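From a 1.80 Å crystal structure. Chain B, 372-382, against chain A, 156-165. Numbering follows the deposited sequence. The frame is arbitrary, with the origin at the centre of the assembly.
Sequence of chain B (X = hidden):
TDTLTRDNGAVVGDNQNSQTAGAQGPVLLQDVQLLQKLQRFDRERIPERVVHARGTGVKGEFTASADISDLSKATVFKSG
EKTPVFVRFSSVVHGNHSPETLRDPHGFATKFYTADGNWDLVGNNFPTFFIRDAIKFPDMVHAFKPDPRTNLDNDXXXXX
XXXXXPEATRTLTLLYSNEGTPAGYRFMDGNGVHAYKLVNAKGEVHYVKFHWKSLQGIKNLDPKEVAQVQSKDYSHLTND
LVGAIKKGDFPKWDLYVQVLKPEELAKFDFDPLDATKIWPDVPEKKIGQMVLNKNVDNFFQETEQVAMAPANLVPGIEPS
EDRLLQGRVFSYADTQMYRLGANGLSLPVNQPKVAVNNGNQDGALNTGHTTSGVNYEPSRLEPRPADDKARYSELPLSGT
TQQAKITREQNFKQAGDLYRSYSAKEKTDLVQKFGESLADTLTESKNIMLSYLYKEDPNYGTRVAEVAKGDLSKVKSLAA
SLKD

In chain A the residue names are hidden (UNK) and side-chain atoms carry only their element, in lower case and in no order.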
# COMPACT_ATOMS: atom_id res chain seq x y z
N SER B 372 -14.68 4.75 23.32
CA SER B 372 -15.89 3.93 23.48
C SER B 372 -15.75 2.49 23.04
O SER B 372 -14.93 2.25 22.14
CB SER B 372 -17.01 4.58 22.62
OG SER B 372 -18.25 3.84 22.72
N GLY B 373 -16.59 1.61 23.57
CA GLY B 373 -16.64 0.24 23.03
C GLY B 373 -17.83 0.09 22.06
O GLY B 373 -18.03 -1.02 21.54
N VAL B 374 -18.58 1.14 21.80
CA VAL B 374 -19.76 1.11 20.93
C VAL B 374 -19.40 1.68 19.56
O VAL B 374 -19.55 2.83 19.24
CB VAL B 374 -21.01 1.83 21.48
CG1 VAL B 374 -22.24 1.62 20.55
CG2 VAL B 374 -21.40 1.26 22.84
N ASN B 375 -19.01 0.73 18.67
CA ASN B 375 -18.71 1.07 17.30
C ASN B 375 -19.74 0.47 16.34
O ASN B 375 -19.48 0.30 15.15
CB ASN B 375 -17.32 0.53 16.91
CG ASN B 375 -17.12 -0.93 17.22
OD1 ASN B 375 -18.01 -1.63 17.70
ND2 ASN B 375 -15.91 -1.45 16.98
N TYR B 376 -20.89 0.11 16.84
CA TYR B 376 -21.99 -0.45 16.06
C TYR B 376 -23.27 0.39 16.32
O TYR B 376 -23.34 1.08 17.34
CB TYR B 376 -22.27 -1.88 16.56
CG TYR B 376 -22.41 -2.00 18.05
CD1 TYR B 376 -23.69 -1.87 18.62
CD2 TYR B 376 -21.32 -2.28 18.89
CE1 TYR B 376 -23.84 -2.00 19.99
CE2 TYR B 376 -21.46 -2.30 20.25
CZ TYR B 376 -22.74 -2.23 20.80
OH TYR B 376 -22.91 -2.28 22.17
N GLU B 377 -24.17 0.33 15.35
CA GLU B 377 -25.48 0.99 15.46
C GLU B 377 -26.52 -0.01 14.99
O GLU B 377 -26.26 -0.70 13.99
CB GLU B 377 -25.44 2.24 14.55
CG GLU B 377 -26.57 3.21 14.78
CD GLU B 377 -27.93 2.78 14.26
OE1 GLU B 377 -28.02 2.09 13.23
OE2 GLU B 377 -28.99 3.18 14.85
N PRO B 378 -27.65 -0.15 15.62
CA PRO B 378 -28.07 0.61 16.80
C PRO B 378 -27.48 0.10 18.11
O PRO B 378 -27.06 -1.05 18.19
CB PRO B 378 -29.59 0.39 16.96
CG PRO B 378 -29.82 -0.82 16.11
CD PRO B 378 -28.69 -1.05 15.14
N SER B 379 -27.60 0.95 19.13
CA SER B 379 -27.09 0.59 20.46
C SER B 379 -28.05 1.26 21.45
O SER B 379 -28.42 2.39 21.08
CB SER B 379 -25.68 1.21 20.63
OG SER B 379 -25.34 1.07 22.02
N ARG B 380 -28.45 0.57 22.52
CA ARG B 380 -29.27 1.30 23.51
C ARG B 380 -28.40 1.93 24.59
O ARG B 380 -28.95 2.59 25.47
CB ARG B 380 -30.31 0.46 24.21
CG ARG B 380 -29.89 -0.71 25.06
CD ARG B 380 -31.09 -1.56 25.51
NE ARG B 380 -31.67 -2.27 24.35
CZ ARG B 380 -32.74 -1.96 23.66
NH1 ARG B 380 -33.54 -0.93 23.95
NH2 ARG B 380 -33.08 -2.72 22.61
N LEU B 381 -27.10 1.72 24.54
CA LEU B 381 -26.12 2.28 25.47
C LEU B 381 -25.57 3.58 24.90
O LEU B 381 -25.46 4.60 25.59
CB LEU B 381 -24.98 1.27 25.67
CG LEU B 381 -25.39 -0.09 26.23
CD1 LEU B 381 -24.19 -0.98 26.48
CD2 LEU B 381 -26.22 0.09 27.52
N GLU B 382 -25.17 3.58 23.64
CA GLU B 382 -24.67 4.77 22.91
C GLU B 382 -25.29 4.91 21.55
O GLU B 382 -24.72 4.73 20.46
CB GLU B 382 -23.13 4.69 22.81
CG GLU B 382 -22.48 4.87 24.16
CD GLU B 382 -20.97 4.77 24.23
OE1 GLU B 382 -20.37 5.17 23.24
OE2 GLU B 382 -20.44 4.33 25.28
N UNK A 156 -21.84 -8.83 25.99
CA UNK A 156 -22.85 -7.80 26.19
C UNK A 156 -22.98 -6.94 24.95
O UNK A 156 -24.06 -6.32 24.79
c UNK A 156 -22.48 -7.03 27.49
o UNK A 156 -21.30 -6.27 27.23
N UNK A 157 -21.91 -6.74 24.17
CA UNK A 157 -21.92 -5.89 23.01
C UNK A 157 -22.81 -6.43 21.89
O UNK A 157 -23.63 -5.68 21.37
c UNK A 157 -18.10 -4.77 23.14
n UNK A 157 -18.07 -3.35 19.74
c UNK A 157 -19.55 -5.01 23.57
c UNK A 157 -18.00 -4.27 20.68
c UNK A 157 -20.47 -5.66 22.52
n UNK A 157 -18.08 -3.93 21.97
n UNK A 157 -17.83 -5.55 20.38
N UNK A 158 -22.69 -7.72 21.57
CA UNK A 158 -23.54 -8.28 20.51
C UNK A 158 -25.01 -8.28 20.96
O UNK A 158 -25.87 -8.11 20.09
n UNK A 158 -21.23 -14.42 20.09
c UNK A 158 -23.39 -10.82 21.14
c UNK A 158 -23.12 -9.70 20.14
n UNK A 158 -21.39 -12.16 20.43
c UNK A 158 -22.83 -12.17 20.68
n UNK A 158 -19.35 -13.10 19.84
c UNK A 158 -20.66 -13.22 20.10
N UNK A 159 -25.25 -8.36 22.27
CA UNK A 159 -26.67 -8.41 22.68
C UNK A 159 -27.31 -7.05 22.81
O UNK A 159 -28.52 -6.93 22.59
c UNK A 159 -26.63 -10.77 23.56
c UNK A 159 -26.09 -13.44 22.99
c UNK A 159 -26.94 -9.32 23.87
c UNK A 159 -27.08 -12.76 22.29
c UNK A 159 -25.65 -11.42 24.25
c UNK A 159 -25.36 -12.76 23.98
c UNK A 159 -27.37 -11.43 22.57
N UNK A 160 -26.53 -6.01 22.98
CA UNK A 160 -27.04 -4.64 22.87
C UNK A 160 -27.47 -4.46 21.41
O UNK A 160 -28.62 -4.09 21.08
o UNK A 160 -27.35 -1.85 22.95
c UNK A 160 -25.89 -3.68 23.24
c UNK A 160 -26.16 -2.22 22.98
o UNK A 160 -25.19 -1.44 22.81
N UNK A 161 -26.63 -4.86 20.45
CA UNK A 161 -26.98 -4.75 19.02
C UNK A 161 -28.19 -5.60 18.66
O UNK A 161 -29.22 -5.09 18.16
c UNK A 161 -25.77 -5.18 18.15
c UNK A 161 -26.01 -5.17 16.66
c UNK A 161 -26.17 -4.03 15.90
c UNK A 161 -26.40 -4.08 14.53
c UNK A 161 -26.14 -6.40 16.04
c UNK A 161 -26.38 -6.47 14.67
c UNK A 161 -26.50 -5.33 13.93
N UNK A 162 -28.11 -6.90 18.96
CA UNK A 162 -29.15 -7.84 18.54
C UNK A 162 -30.49 -7.68 19.25
O UNK A 162 -31.52 -8.07 18.68
c UNK A 162 -26.46 -10.25 17.87
c UNK A 162 -28.06 -9.55 16.25
c UNK A 162 -25.59 -10.67 16.84
c UNK A 162 -28.67 -9.29 18.66
c UNK A 162 -25.99 -10.49 15.53
c UNK A 162 -27.69 -9.69 17.58
c UNK A 162 -27.21 -9.94 15.23
N UNK A 163 -30.53 -6.98 20.38
CA UNK A 163 -31.80 -6.57 20.99
C UNK A 163 -32.60 -5.65 20.08
O UNK A 163 -33.84 -5.61 20.20
c UNK A 163 -31.57 -5.90 22.36
o UNK A 163 -31.03 -4.60 22.26
N UNK A 164 -32.03 -4.97 19.07
CA UNK A 164 -32.76 -4.21 18.09
C UNK A 164 -33.00 -5.01 16.80
O UNK A 164 -33.46 -4.48 15.79
n UNK A 164 -31.17 -0.71 20.46
c UNK A 164 -31.98 -0.98 19.38
c UNK A 164 -30.24 -1.63 20.60
n UNK A 164 -30.41 -2.51 19.62
c UNK A 164 -31.49 -2.13 18.84
c UNK A 164 -31.92 -2.97 17.67
N UNK A 165 -32.61 -6.30 16.78
CA UNK A 165 -32.63 -7.12 15.57
C UNK A 165 -33.30 -8.47 15.77
O UNK A 165 -32.72 -9.54 15.86
c UNK A 165 -30.35 -6.04 15.01
c UNK A 165 -31.15 -7.34 15.12
c UNK A 165 -31.09 -8.02 13.74
O HOH W 1 -35.37 -2.85 21.05

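Position 156 opens the visible part of a helix that began earlier in chain A. Its side chain is one carbon and then one oxygen, and it makes no contact with this stretch of chain B: Ser A156.

Position 157 has three carbons, a nitrogen, and a carbon carrying two more nitrogens. Its CA-to-CB bond points sideways, but the end of the chain comes nearer the loop, where two of its nitrogens close on Gly B373 O. Such a planar end group is a guanidinium, and the residue is Arg A157. NE and NH2 both donate to Gly B373 O, each at 2.9 Å, a forked grip on a backbone oxygen that lies near the guanidinium plane. NH2 also lies 2.7 Å from Asn B375 OD1, but the angle is too poor for a hydrogen bond.

Position 158 repeats the same atoms but points away and does not touch the loop; it is Arg A158. Position 159, one carbon and a ring of six carbons, likewise turned away and buried, is Phe A159.

At position 160 two carbons are followed by two oxygens on the second. The CA-to-CB bond points toward the loop, and the carboxylate lies among its donors. Three of them converge on it, which is what an anionic acceptor suits: this is Asp A160. OD2 accepts from Tyr B376 OH at 2.5 Å and from Ser B379 OG at 2.6 Å, while OD1 accepts from Arg B380 N at 2.7 Å.

Position 161 has one carbon and a six-carbon ring, with no polar atom, and offers apolar surface to Tyr B376 and Pro B378: Phe A161. Its CB lies 3.9 Å from Tyr B376 CD1 and its CE1 3.8 Å from Pro B378 CD. Position 162, with the same atoms, points away and out of contact; it is Phe A162.

Position 163 carries one carbon and one oxygen, the oxygen near the plane of the Arg B380 guanidinium: Ser A163. Its OG donates to Asp A160 O at 2.7 Å, back along the helix, and accepts from Arg B380 NH2 at 2.8 Å and NE at 3.2 Å. A hydroxyl can donate to one partner while accepting from others.

Position 164 shows one carbon and a five-membered ring of three carbons and two nitrogens. The flat ring has Pro B378 CB over one face and the Arg B380 guanidinium stacked on the opposite face, with planes only 5° apart: His A164. ND1 donates to Phe A161 O at 3.2 Å, helping to hold the ring in place.

Position 165, one carbon carrying two more, makes no contact with this stretch; it is the branched Val A165.

The contact thus sets a helix and His A164 against an irregular loop. Asp A160 gathers side-chain and backbone donors, Arg A157 holds a carbonyl, and Arg B380 reaches back to Ser A163 while covering His A164. A water accepts from Arg B380 NH2 at 2.8 Å and donates to Ser A163 O at 3.3 Å. The cis peptide before Pro B378 belongs to a loop whose proline ring packs against both Phe A161 and His A164.

Chain A, residues 156-165: SRRFDFFSHV
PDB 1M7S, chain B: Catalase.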